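Local coordinates for Serine/threonine-protein kinase Tel1 (Chaetomium thermophilum, PDB 6SKY) that phosphorylates proteins on serine and threonine with ATP as the donor, and probably acts as a sensor that switches on checkpoint signalling after DNA damage, at residues A[2624-2629]-A[2644-2649]; A[2723-2728]-A[2740-2745]; A[2764-2769]-A[2775-2780]. All coordinates share one frame; numbering follows the deposited sequence.

Contact 1: A[2624-2629]-A[2644-2649]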
loop_
_atom_site.group_PDB
_atom_site.type_symbol
_atom_site.label_atom_id
_atom_site.label_comp_id
_atom_site.label_asym_id
_atom_site.label_seq_id
_atom_site.Cartn_x
_atom_site.Cartn_y
_atom_site.Cartn_z
ATOM N N GLN A 2624 -25.407 -25.462 2.758
ATOM C CA GLN A 2624 -25.707 -24.273 3.551
ATOM C C GLN A 2624 -24.459 -23.437 3.816
ATOM O O GLN A 2624 -24.502 -22.203 3.744
ATOM C CB GLN A 2624 -26.355 -24.691 4.860
ATOM C CG GLN A 2624 -26.676 -23.558 5.776
ATOM C CD GLN A 2624 -26.822 -24.016 7.198
ATOM O OE1 GLN A 2624 -27.311 -23.285 8.053
ATOM N NE2 GLN A 2624 -26.388 -25.235 7.464
ATOM N N VAL A 2625 -23.339 -24.092 4.111
ATOM C CA VAL A 2625 -22.090 -23.372 4.363
ATOM C C VAL A 2625 -21.636 -22.624 3.116
ATOM O O VAL A 2625 -21.231 -21.454 3.180
ATOM C CB VAL A 2625 -21.013 -24.348 4.859
ATOM C CG1 VAL A 2625 -19.644 -23.763 4.671
ATOM C CG2 VAL A 2625 -21.246 -24.677 6.305
ATOM N N PHE A 2626 -21.690 -23.290 1.963
ATOM C CA PHE A 2626 -21.293 -22.653 0.715
ATOM C C PHE A 2626 -22.202 -21.485 0.370
ATOM O O PHE A 2626 -21.734 -20.449 -0.115
ATOM C CB PHE A 2626 -21.285 -23.677 -0.410
ATOM C CG PHE A 2626 -19.992 -24.419 -0.543
ATOM C CD1 PHE A 2626 -19.728 -25.523 0.234
ATOM C CD2 PHE A 2626 -19.042 -24.014 -1.453
ATOM C CE1 PHE A 2626 -18.549 -26.204 0.110
ATOM C CE2 PHE A 2626 -17.859 -24.694 -1.579
ATOM C CZ PHE A 2626 -17.611 -25.788 -0.794
ATOM N N ALA A 2627 -23.504 -21.619 0.618
ATOM C CA ALA A 2627 -24.404 -20.505 0.358
ATOM C C ALA A 2627 -24.098 -19.318 1.262
ATOM O O ALA A 2627 -24.170 -18.164 0.828
ATOM C CB ALA A 2627 -25.848 -20.955 0.526
ATOM N N ALA A 2628 -23.732 -19.575 2.518
ATOM C CA ALA A 2628 -23.407 -18.474 3.421
ATOM C C ALA A 2628 -22.141 -17.740 2.990
ATOM O O ALA A 2628 -22.093 -16.502 3.008
ATOM C CB ALA A 2628 -23.268 -18.995 4.844
ATOM N N VAL A 2629 -21.107 -18.473 2.585
ATOM C CA VAL A 2629 -19.890 -17.801 2.134
ATOM C C VAL A 2629 -20.138 -17.028 0.837
ATOM O O VAL A 2629 -19.645 -15.902 0.655
ATOM C CB VAL A 2629 -18.745 -18.814 1.992
ATOM C CG1 VAL A 2629 -17.489 -18.122 1.568
ATOM C CG2 VAL A 2629 -18.516 -19.521 3.294
ATOM N N LEU A 2644 -20.110 -12.359 -8.775
ATOM C CA LEU A 2644 -19.407 -13.587 -8.448
ATOM C C LEU A 2644 -20.109 -14.270 -7.290
ATOM O O LEU A 2644 -20.315 -13.670 -6.234
ATOM C CB LEU A 2644 -17.948 -13.307 -8.110
ATOM C CG LEU A 2644 -17.042 -12.945 -9.279
ATOM C CD1 LEU A 2644 -15.710 -12.489 -8.781
ATOM C CD2 LEU A 2644 -16.867 -14.124 -10.168
ATOM N N GLY A 2645 -20.486 -15.518 -7.500
ATOM C CA GLY A 2645 -21.183 -16.295 -6.498
ATOM C C GLY A 2645 -21.373 -17.688 -7.036
ATOM O O GLY A 2645 -20.913 -18.022 -8.131
ATOM N N ILE A 2646 -22.065 -18.508 -6.258
ATOM C CA ILE A 2646 -22.313 -19.878 -6.665
ATOM C C ILE A 2646 -23.806 -20.079 -6.838
ATOM O O ILE A 2646 -24.629 -19.334 -6.310
ATOM C CB ILE A 2646 -21.734 -20.908 -5.678
ATOM C CG1 ILE A 2646 -22.583 -20.982 -4.423
ATOM C CG2 ILE A 2646 -20.313 -20.559 -5.328
ATOM C CD1 ILE A 2646 -22.397 -22.255 -3.674
ATOM N N ARG A 2647 -24.145 -21.091 -7.623
ATOM C CA ARG A 2647 -25.520 -21.510 -7.816
ATOM C C ARG A 2647 -25.860 -22.566 -6.778
ATOM O O ARG A 2647 -25.090 -23.502 -6.564
ATOM C CB ARG A 2647 -25.714 -22.067 -9.224
ATOM C CG ARG A 2647 -25.691 -21.031 -10.317
ATOM C CD ARG A 2647 -27.061 -20.430 -10.508
ATOM N NE ARG A 2647 -28.063 -21.471 -10.685
ATOM C CZ ARG A 2647 -28.393 -22.000 -11.856
ATOM N NH1 ARG A 2647 -29.308 -22.950 -11.914
ATOM N NH2 ARG A 2647 -27.811 -21.582 -12.963
ATOM N N THR A 2648 -27.005 -22.414 -6.141
ATOM C CA THR A 2648 -27.417 -23.300 -5.068
ATOM C C THR A 2648 -28.494 -24.263 -5.546
ATOM O O THR A 2648 -29.145 -24.049 -6.567
ATOM C CB THR A 2648 -27.934 -22.493 -3.879
ATOM O OG1 THR A 2648 -28.923 -21.564 -4.329
ATOM C CG2 THR A 2648 -26.813 -21.722 -3.234
ATOM N N TYR A 2649 -28.654 -25.348 -4.804
ATOM C CA TYR A 2649 -29.795 -26.231 -4.967
ATOM C C TYR A 2649 -30.278 -26.593 -3.574
ATOM O O TYR A 2649 -29.799 -26.055 -2.576
ATOM C CB TYR A 2649 -29.452 -27.440 -5.850
ATOM C CG TYR A 2649 -28.527 -28.480 -5.277
ATOM C CD1 TYR A 2649 -28.872 -29.810 -5.307
ATOM C CD2 TYR A 2649 -27.299 -28.144 -4.758
ATOM C CE1 TYR A 2649 -28.045 -30.767 -4.808
ATOM C CE2 TYR A 2649 -26.466 -29.100 -4.253
ATOM C CZ TYR A 2649 -26.845 -30.410 -4.284
ATOM O OH TYR A 2649 -26.021 -31.382 -3.786
#
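Ala2627 and Thr2648 mark the nearest approach of the two backbones, their CA atoms lying 6.8 Å apart. Residues 2624-2629 form a continuous piece of a longer helix, whose backbone amides and carbonyls bond to each other, as in Ala2628 N to Gln2624 O. Residues 2644-2649 follow an open, mostly extended course without regular structure, and no hydrogen bond joins them to the helix. The link is made by side chains and buries only 128 Å² in total. Along the extended loop Ile2646 and Thr2648 both turn to the helix, while Arg2647 between them is directed elsewhere and makes a salt bridge to Asp2769.

Ile2646 supplies the larger share of the loop's contact. Its CG1 lies between the backbone N and the carbonyl carbon (chi1 75°), and the nearly extended second torsion carries CD1 out to the helix. Ile2646 CD1 ends 3.7 Å from Phe2626 CB, at the root of the aromatic side chain, and 4.0 Å from Phe2626 O. The Phe2626 side chain also touches Leu2752 of helix 2732-2755, Leu2756 and Leu2758. Further along the loop, Thr2648 offers its methyl branch: Thr2648 CG2 meets Ala2627 CB at 4.0 Å, methyl against methyl.

The helix begins within the sequence GGNDDLRQD and probably corresponds to helix C of protein kinases, and the loop leads into strand 2651-2655 of the six-stranded sheet. With mainly apolar contacts and no hydrogen bond between the segments, nothing directional fixes their alignment. It depends on the fit of two branched side chains against the helix surface, and probably also on bonds made beyond it, such as that of Arg2647.

Contact 2: A[2723-2728]-A[2740-2745]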
loop_
_atom_site.group_PDB
_atom_site.type_symbol
_atom_site.label_atom_id
_atom_site.label_comp_id
_atom_site.label_asym_id
_atom_site.label_seq_id
_atom_site.Cartn_x
_atom_site.Cartn_y
_atom_site.Cartn_z
ATOM N N TYR A 2723 -17.081 -26.151 -28.002
ATOM C CA TYR A 2723 -18.261 -26.313 -28.826
ATOM C C TYR A 2723 -19.548 -26.254 -28.034
ATOM O O TYR A 2723 -20.589 -25.971 -28.623
ATOM C CB TYR A 2723 -18.193 -27.626 -29.581
ATOM C CG TYR A 2723 -17.141 -27.621 -30.643
ATOM C CD1 TYR A 2723 -15.978 -28.340 -30.493
ATOM C CD2 TYR A 2723 -17.303 -26.880 -31.791
ATOM C CE1 TYR A 2723 -15.021 -28.333 -31.455
ATOM C CE2 TYR A 2723 -16.349 -26.866 -32.757
ATOM C CZ TYR A 2723 -15.210 -27.593 -32.586
ATOM O OH TYR A 2723 -14.248 -27.579 -33.561
ATOM N N PHE A 2724 -19.515 -26.496 -26.723
ATOM C CA PHE A 2724 -20.744 -26.408 -25.947
ATOM C C PHE A 2724 -21.431 -25.079 -26.183
ATOM O O PHE A 2724 -22.658 -25.004 -26.251
ATOM C CB PHE A 2724 -20.457 -26.595 -24.458
ATOM C CG PHE A 2724 -21.671 -26.456 -23.585
ATOM C CD1 PHE A 2724 -22.494 -27.528 -23.354
ATOM C CD2 PHE A 2724 -21.988 -25.250 -23.004
ATOM C CE1 PHE A 2724 -23.593 -27.400 -22.576
ATOM C CE2 PHE A 2724 -23.092 -25.121 -22.229
ATOM C CZ PHE A 2724 -23.892 -26.194 -22.012
ATOM N N PHE A 2725 -20.652 -24.021 -26.332
ATOM C CA PHE A 2725 -21.197 -22.693 -26.510
ATOM C C PHE A 2725 -21.510 -22.389 -27.955
ATOM O O PHE A 2725 -22.400 -21.587 -28.226
ATOM C CB PHE A 2725 -20.225 -21.658 -25.950
ATOM C CG PHE A 2725 -19.936 -21.852 -24.507
ATOM C CD1 PHE A 2725 -20.802 -21.378 -23.557
ATOM C CD2 PHE A 2725 -18.831 -22.555 -24.100
ATOM C CE1 PHE A 2725 -20.560 -21.583 -22.241
ATOM C CE2 PHE A 2725 -18.591 -22.759 -22.780
ATOM C CZ PHE A 2725 -19.455 -22.268 -21.855
ATOM N N MET A 2726 -20.821 -23.023 -28.892
ATOM C CA MET A 2726 -21.093 -22.764 -30.293
ATOM C C MET A 2726 -22.312 -23.506 -30.796
ATOM O O MET A 2726 -22.806 -23.187 -31.877
ATOM C CB MET A 2726 -19.881 -23.132 -31.139
ATOM C CG MET A 2726 -18.799 -22.098 -31.121
ATOM S SD MET A 2726 -17.278 -22.700 -31.846
ATOM C CE MET A 2726 -16.177 -21.347 -31.464
ATOM N N GLU A 2727 -22.819 -24.472 -30.046
ATOM C CA GLU A 2727 -23.971 -25.231 -30.476
ATOM C C GLU A 2727 -25.172 -25.058 -29.573
ATOM O O GLU A 2727 -26.221 -25.640 -29.851
ATOM C CB GLU A 2727 -23.618 -26.714 -30.591
ATOM C CG GLU A 2727 -23.623 -27.457 -29.307
ATOM C CD GLU A 2727 -23.124 -28.866 -29.472
ATOM O OE1 GLU A 2727 -22.075 -29.054 -30.117
ATOM O OE2 GLU A 2727 -23.788 -29.789 -28.967
ATOM N N TYR A 2728 -25.060 -24.282 -28.506
ATOM C CA TYR A 2728 -26.224 -23.860 -27.751
ATOM C C TYR A 2728 -26.493 -22.376 -27.873
ATOM O O TYR A 2728 -27.610 -21.947 -27.587
ATOM C CB TYR A 2728 -26.073 -24.220 -26.269
ATOM C CG TYR A 2728 -26.324 -25.671 -25.969
ATOM C CD1 TYR A 2728 -27.604 -26.142 -25.768
ATOM C CD2 TYR A 2728 -25.285 -26.571 -25.894
ATOM C CE1 TYR A 2728 -27.838 -27.458 -25.502
ATOM C CE2 TYR A 2728 -25.510 -27.889 -25.632
ATOM C CZ TYR A 2728 -26.786 -28.328 -25.434
ATOM O OH TYR A 2728 -27.014 -29.651 -25.165
ATOM N N THR A 2740 -18.694 -15.848 -20.812
ATOM C CA THR A 2740 -18.232 -15.108 -19.643
ATOM C C THR A 2740 -18.870 -15.624 -18.362
ATOM O O THR A 2740 -18.204 -15.706 -17.329
ATOM C CB THR A 2740 -18.516 -13.627 -19.821
ATOM O OG1 THR A 2740 -17.907 -13.181 -21.030
ATOM C CG2 THR A 2740 -17.938 -12.849 -18.692
ATOM N N ASN A 2741 -20.160 -15.964 -18.400
ATOM C CA ASN A 2741 -20.804 -16.556 -17.231
ATOM C C ASN A 2741 -20.126 -17.847 -16.816
ATOM O O ASN A 2741 -19.910 -18.090 -15.625
ATOM C CB ASN A 2741 -22.273 -16.831 -17.512
ATOM C CG ASN A 2741 -23.117 -15.605 -17.444
ATOM O OD1 ASN A 2741 -22.663 -14.549 -17.030
ATOM N ND2 ASN A 2741 -24.368 -15.737 -17.839
ATOM N N TYR A 2742 -19.821 -18.705 -17.782
ATOM C CA TYR A 2742 -19.112 -19.943 -17.488
ATOM C C TYR A 2742 -17.782 -19.674 -16.798
ATOM O O TYR A 2742 -17.481 -20.269 -15.759
ATOM C CB TYR A 2742 -18.909 -20.720 -18.781
ATOM C CG TYR A 2742 -17.975 -21.890 -18.694
ATOM C CD1 TYR A 2742 -16.657 -21.765 -19.052
ATOM C CD2 TYR A 2742 -18.416 -23.120 -18.279
ATOM C CE1 TYR A 2742 -15.811 -22.804 -18.979
ATOM C CE2 TYR A 2742 -17.572 -24.167 -18.208
ATOM C CZ TYR A 2742 -16.268 -24.003 -18.564
ATOM O OH TYR A 2742 -15.403 -25.055 -18.498
ATOM N N THR A 2743 -16.972 -18.780 -17.364
ATOM C CA THR A 2743 -15.654 -18.525 -16.790
ATOM C C THR A 2743 -15.752 -17.942 -15.386
ATOM O O THR A 2743 -14.996 -18.332 -14.492
ATOM C CB THR A 2743 -14.861 -17.593 -17.694
ATOM O OG1 THR A 2743 -14.956 -18.041 -19.044
ATOM C CG2 THR A 2743 -13.430 -17.599 -17.309
ATOM N N ARG A 2744 -16.692 -17.030 -15.162
ATOM C CA ARG A 2744 -16.812 -16.406 -13.851
ATOM C C ARG A 2744 -17.300 -17.379 -12.791
ATOM O O ARG A 2744 -16.781 -17.387 -11.671
ATOM C CB ARG A 2744 -17.753 -15.220 -13.925
ATOM C CG ARG A 2744 -17.147 -13.985 -14.478
ATOM C CD ARG A 2744 -18.205 -12.958 -14.635
ATOM N NE ARG A 2744 -17.680 -11.702 -15.134
ATOM C CZ ARG A 2744 -18.439 -10.660 -15.425
ATOM N NH1 ARG A 2744 -17.896 -9.545 -15.867
ATOM N NH2 ARG A 2744 -19.747 -10.738 -15.272
ATOM N N THR A 2745 -18.320 -18.178 -13.094
ATOM C CA THR A 2745 -18.790 -19.128 -12.096
ATOM C C THR A 2745 -17.761 -20.210 -11.822
ATOM O O THR A 2745 -17.631 -20.655 -10.677
ATOM C CB THR A 2745 -20.113 -19.738 -12.526
ATOM O OG1 THR A 2745 -20.012 -20.190 -13.869
ATOM C CG2 THR A 2745 -21.186 -18.714 -12.459
#
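Phe2725 and Tyr2742 meet as an offset edge-to-face pair, with the edge of the phenylalanine directed at the face of the tyrosine. The ring centroids are 5.3 Å apart and the planes stand at 69°. The approach is displaced toward the root of the tyrosine ring: Phe2725 CZ comes within 3.5 Å of Tyr2742 CG and equally close to Tyr2742 CB, so the phenylalanine tip rests on the first bond of the side chain as well as on the ring. Tyr2742 is extended from its helix with CG anti to the backbone N (chi1 169°), which brings its ring across the path of the incoming phenylalanine. Its hydroxyl hydrogen-bonds Ile2804 O, which probably restrains the far end of the ring. On the other partner, Phe2724 CD2 lies over the centre of one face of the Phe2725 ring.

The pair joins the short, weakly bonded helix 2722-2726 to the long helix 2732-2755 of the kinase C-lobe. Around it, Phe2724 meets Tyr2673 of helix 2670-2681 edge to face, Met2726 packs on helix 1884-1898 of the FAT region, Thr2743 touches helix 2816-2828, and Tyr2742 borders Val2775 of the hairpin strand 2775-2777.

Contact 3: A[2764-2769]-A[2775-2780]. With AGS (phosphothiophosphoric acid-adenylate ester), chain C.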
loop_
_atom_site.group_PDB
_atom_site.type_symbol
_atom_site.label_atom_id
_atom_site.label_comp_id
_atom_site.label_asym_id
_atom_site.label_seq_id
_atom_site.Cartn_x
_atom_site.Cartn_y
_atom_site.Cartn_z
ATOM N N HIS A 2764 -19.505 -36.004 -12.883
ATOM C CA HIS A 2764 -20.906 -36.238 -12.579
ATOM C C HIS A 2764 -21.424 -35.341 -11.477
ATOM O O HIS A 2764 -22.616 -35.384 -11.177
ATOM C CB HIS A 2764 -21.127 -37.692 -12.195
ATOM C CG HIS A 2764 -21.173 -38.619 -13.365
ATOM N ND1 HIS A 2764 -20.550 -39.847 -13.364
ATOM C CD2 HIS A 2764 -21.771 -38.500 -14.573
ATOM C CE1 HIS A 2764 -20.760 -40.442 -14.523
ATOM N NE2 HIS A 2764 -21.500 -39.646 -15.274
ATOM N N ASN A 2765 -20.557 -34.543 -10.869
ATOM C CA ASN A 2765 -20.930 -33.588 -9.844
ATOM C C ASN A 2765 -20.970 -32.168 -10.361
ATOM O O ASN A 2765 -21.228 -31.251 -9.585
ATOM C CB ASN A 2765 -19.953 -33.662 -8.677
ATOM C CG ASN A 2765 -20.191 -34.848 -7.798
ATOM O OD1 ASN A 2765 -21.295 -35.355 -7.717
ATOM N ND2 ASN A 2765 -19.155 -35.295 -7.125
ATOM N N ILE A 2766 -20.716 -31.965 -11.645
ATOM C CA ILE A 2766 -20.654 -30.648 -12.256
ATOM C C ILE A 2766 -21.671 -30.624 -13.381
ATOM O O ILE A 2766 -21.622 -31.465 -14.281
ATOM C CB ILE A 2766 -19.244 -30.338 -12.778
ATOM C CG1 ILE A 2766 -18.219 -30.523 -11.667
ATOM C CG2 ILE A 2766 -19.169 -28.946 -13.339
ATOM C CD1 ILE A 2766 -16.812 -30.472 -12.125
ATOM N N LEU A 2767 -22.592 -29.672 -13.327
ATOM C CA LEU A 2767 -23.664 -29.536 -14.294
ATOM C C LEU A 2767 -23.470 -28.259 -15.087
ATOM O O LEU A 2767 -23.057 -27.242 -14.538
ATOM C CB LEU A 2767 -25.023 -29.501 -13.598
ATOM C CG LEU A 2767 -25.311 -30.542 -12.525
ATOM C CD1 LEU A 2767 -26.591 -30.209 -11.843
ATOM C CD2 LEU A 2767 -25.390 -31.902 -13.125
ATOM N N LEU A 2768 -23.775 -28.311 -16.373
ATOM C CA LEU A 2768 -23.697 -27.165 -17.261
ATOM C C LEU A 2768 -25.101 -26.663 -17.528
ATOM O O LEU A 2768 -25.927 -27.400 -18.063
ATOM C CB LEU A 2768 -23.025 -27.543 -18.573
ATOM C CG LEU A 2768 -21.640 -28.143 -18.476
ATOM C CD1 LEU A 2768 -21.281 -28.784 -19.782
ATOM C CD2 LEU A 2768 -20.679 -27.052 -18.138
ATOM N N ASP A 2769 -25.368 -25.422 -17.153
ATOM C CA ASP A 2769 -26.656 -24.793 -17.401
ATOM C C ASP A 2769 -26.663 -24.254 -18.822
ATOM O O ASP A 2769 -25.978 -23.277 -19.120
ATOM C CB ASP A 2769 -26.887 -23.685 -16.384
ATOM C CG ASP A 2769 -28.255 -23.071 -16.484
ATOM O OD1 ASP A 2769 -29.123 -23.632 -17.164
ATOM O OD2 ASP A 2769 -28.472 -22.012 -15.877
ATOM N N VAL A 2775 -21.965 -22.980 -14.443
ATOM C CA VAL A 2775 -21.789 -24.321 -13.906
ATOM C C VAL A 2775 -22.426 -24.397 -12.532
ATOM O O VAL A 2775 -22.483 -23.415 -11.789
ATOM C CB VAL A 2775 -20.300 -24.712 -13.843
ATOM C CG1 VAL A 2775 -19.654 -24.456 -15.155
ATOM C CG2 VAL A 2775 -19.593 -23.939 -12.775
ATOM N N VAL A 2776 -22.930 -25.576 -12.198
ATOM C CA VAL A 2776 -23.518 -25.859 -10.899
ATOM C C VAL A 2776 -22.760 -27.029 -10.306
ATOM O O VAL A 2776 -22.567 -28.047 -10.970
ATOM C CB VAL A 2776 -25.021 -26.175 -11.004
ATOM C CG1 VAL A 2776 -25.681 -26.106 -9.648
ATOM C CG2 VAL A 2776 -25.696 -25.237 -11.972
ATOM N N HIS A 2777 -22.315 -26.883 -9.071
ATOM C CA HIS A 2777 -21.640 -27.953 -8.361
ATOM C C HIS A 2777 -22.591 -28.540 -7.334
ATOM O O HIS A 2777 -23.186 -27.812 -6.540
ATOM C CB HIS A 2777 -20.364 -27.446 -7.702
ATOM C CG HIS A 2777 -19.222 -27.296 -8.654
ATOM N ND1 HIS A 2777 -18.075 -28.047 -8.564
ATOM C CD2 HIS A 2777 -19.061 -26.494 -9.728
ATOM C CE1 HIS A 2777 -17.254 -27.711 -9.537
ATOM N NE2 HIS A 2777 -17.828 -26.769 -10.257
ATOM N N ILE A 2778 -22.757 -29.855 -7.384
ATOM C CA ILE A 2778 -23.646 -30.582 -6.502
ATOM C C ILE A 2778 -22.799 -31.577 -5.725
ATOM O O ILE A 2778 -21.609 -31.725 -5.975
ATOM C CB ILE A 2778 -24.769 -31.287 -7.277
ATOM C CG1 ILE A 2778 -24.188 -32.300 -8.243
ATOM C CG2 ILE A 2778 -25.557 -30.293 -8.068
ATOM C CD1 ILE A 2778 -25.188 -32.947 -9.085
ATOM N N ASP A 2779 -23.421 -32.246 -4.756
ATOM C CA ASP A 2779 -22.781 -33.339 -4.027
ATOM C C ASP A 2779 -21.542 -32.837 -3.282
ATOM O O ASP A 2779 -20.426 -33.306 -3.475
ATOM C CB ASP A 2779 -22.451 -34.473 -5.006
ATOM C CG ASP A 2779 -22.104 -35.788 -4.331
ATOM O OD1 ASP A 2779 -21.271 -35.812 -3.401
ATOM O OD2 ASP A 2779 -22.650 -36.822 -4.770
ATOM N N LEU A 2780 -21.767 -31.863 -2.403
ATOM C CA LEU A 2780 -20.697 -31.092 -1.785
ATOM C C LEU A 2780 -20.284 -31.638 -0.426
ATOM O O LEU A 2780 -19.857 -30.875 0.438
ATOM C CB LEU A 2780 -21.116 -29.629 -1.651
ATOM C CG LEU A 2780 -21.428 -28.835 -2.912
ATOM C CD1 LEU A 2780 -21.911 -27.475 -2.534
ATOM C CD2 LEU A 2780 -20.217 -28.717 -3.779
HETATM P PG AGS C . -21.902 -42.250 -8.988
HETATM S S1G AGS C . -20.336 -41.538 -9.904
HETATM O O2G AGS C . -22.110 -41.524 -7.634
HETATM O O3G AGS C . -21.708 -43.769 -8.729
HETATM P PB AGS C . -23.824 -40.637 -9.969
HETATM O O1B AGS C . -22.809 -39.589 -9.757
HETATM O O2B AGS C . -24.498 -40.626 -11.339
HETATM O O3B AGS C . -23.180 -42.062 -9.845
HETATM P PA AGS C . -26.460 -40.267 -9.322
HETATM O O1A AGS C . -27.169 -41.549 -9.377
HETATM O O2A AGS C . -27.052 -39.249 -8.349
HETATM O O3A AGS C . -24.958 -40.466 -8.891
HETATM O "O5'" AGS C . -26.432 -39.696 -10.780
HETATM C "C5'" AGS C . -27.675 -39.347 -11.404
HETATM C "C4'" AGS C . -27.410 -38.524 -12.635
HETATM O "O4'" AGS C . -28.121 -37.277 -12.534
HETATM C "C3'" AGS C . -25.954 -38.147 -12.874
HETATM O "O3'" AGS C . -25.679 -38.030 -14.264
HETATM C "C2'" AGS C . -25.828 -36.808 -12.152
HETATM O "O2'" AGS C . -24.864 -35.978 -12.782
HETATM C "C1'" AGS C . -27.222 -36.206 -12.320
HETATM N N9 AGS C . -27.673 -35.463 -11.154
HETATM C C8 AGS C . -27.453 -35.776 -9.842
HETATM N N7 AGS C . -27.980 -34.929 -8.995
HETATM C C5 AGS C . -28.595 -33.994 -9.810
HETATM C C6 AGS C . -29.330 -32.830 -9.526
HETATM N N6 AGS C . -29.585 -32.397 -8.291
HETATM N N1 AGS C . -29.803 -32.120 -10.568
HETATM C C2 AGS C . -29.551 -32.549 -11.806
HETATM N N3 AGS C . -28.871 -33.628 -12.195
HETATM C C4 AGS C . -28.413 -34.310 -11.142
#
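Leu2767 and Val2776 hold the backbones tightly together at the centre of this contact, an antiparallel hydrogen-bonded pair in which Leu2767 N reaches Val2776 O at 2.9 Å and Val2776 N returns a bond to Leu2767 O. A third bond, from Ile2778 N to Asn2765 O, is almost straight at 174°. The strands run at 151° to each other. Ile2766 and His2777 lie side by side, with Ile2766 CG1 over one face of the imidazole, 4.0 Å from its centroid in a CH-pi contact; His2777 ND1 is held by Arg2761. Leu2768 CD2 adds a small, loose side-chain contact, 4.1 Å from Val2775 CG1.

This beta hairpin links the two signature segments of the kinase family: the DRHxxN catalytic loop, which ends at Asn2765, and the DLG counterpart of the DFG motif, which starts at Asp2779. Both residues belong to the magnesium site. Their side chains meet with amide and carboxylate planes 42° apart, Asn2765 OD1 lying 3.1 Å from Asp2779 CB. Asn2765 ND2 hydrogen-bonds Asp2760 O, and Asp2779 OD1 makes a salt bridge to Arg2856. Replacing Asn2765 by alanine removes the amide, which is likely to cost the magnesium a ligand and leave Asp2760 O without this donor.

Toward the nucleotide the strand pairing ends, and the partly exposed His2764 leads away from the hairpin while Asp2779 stays against Asn2765. Leu2767 and Ile2778 lie on the same side of the adenine, with Ile2778 CD1 3.4 Å from AGS N7 and Leu2767 CD1 3.8 Å from AGS C2, while AGS O2' donates a hydrogen bond to His2764 O.

Overall arrangement
Following the chain, contact 1 closes first, returning the loop before strand 2651-2655 to helix 2616-2632 across 14 residues. Contact 2 then bridges 11 residues between helices 2722-2726 and 2732-2755, and contact 3 closes a five-residue hairpin turn. The three follow in series, none nesting in or crossing another. They are nevertheless joined in space: Leu2644 CD2 packs on Arg2744 O and Phe2724 CZ on Leu2768 CB, while Tyr2649 OH probably hydrogen-bonds Asp2779 N. Contact 1 therefore reaches the magnesium-binding end of contact 3 from the loop that leads into the six-stranded sheet, and contact 2 backs the same hairpin with C-lobe helices.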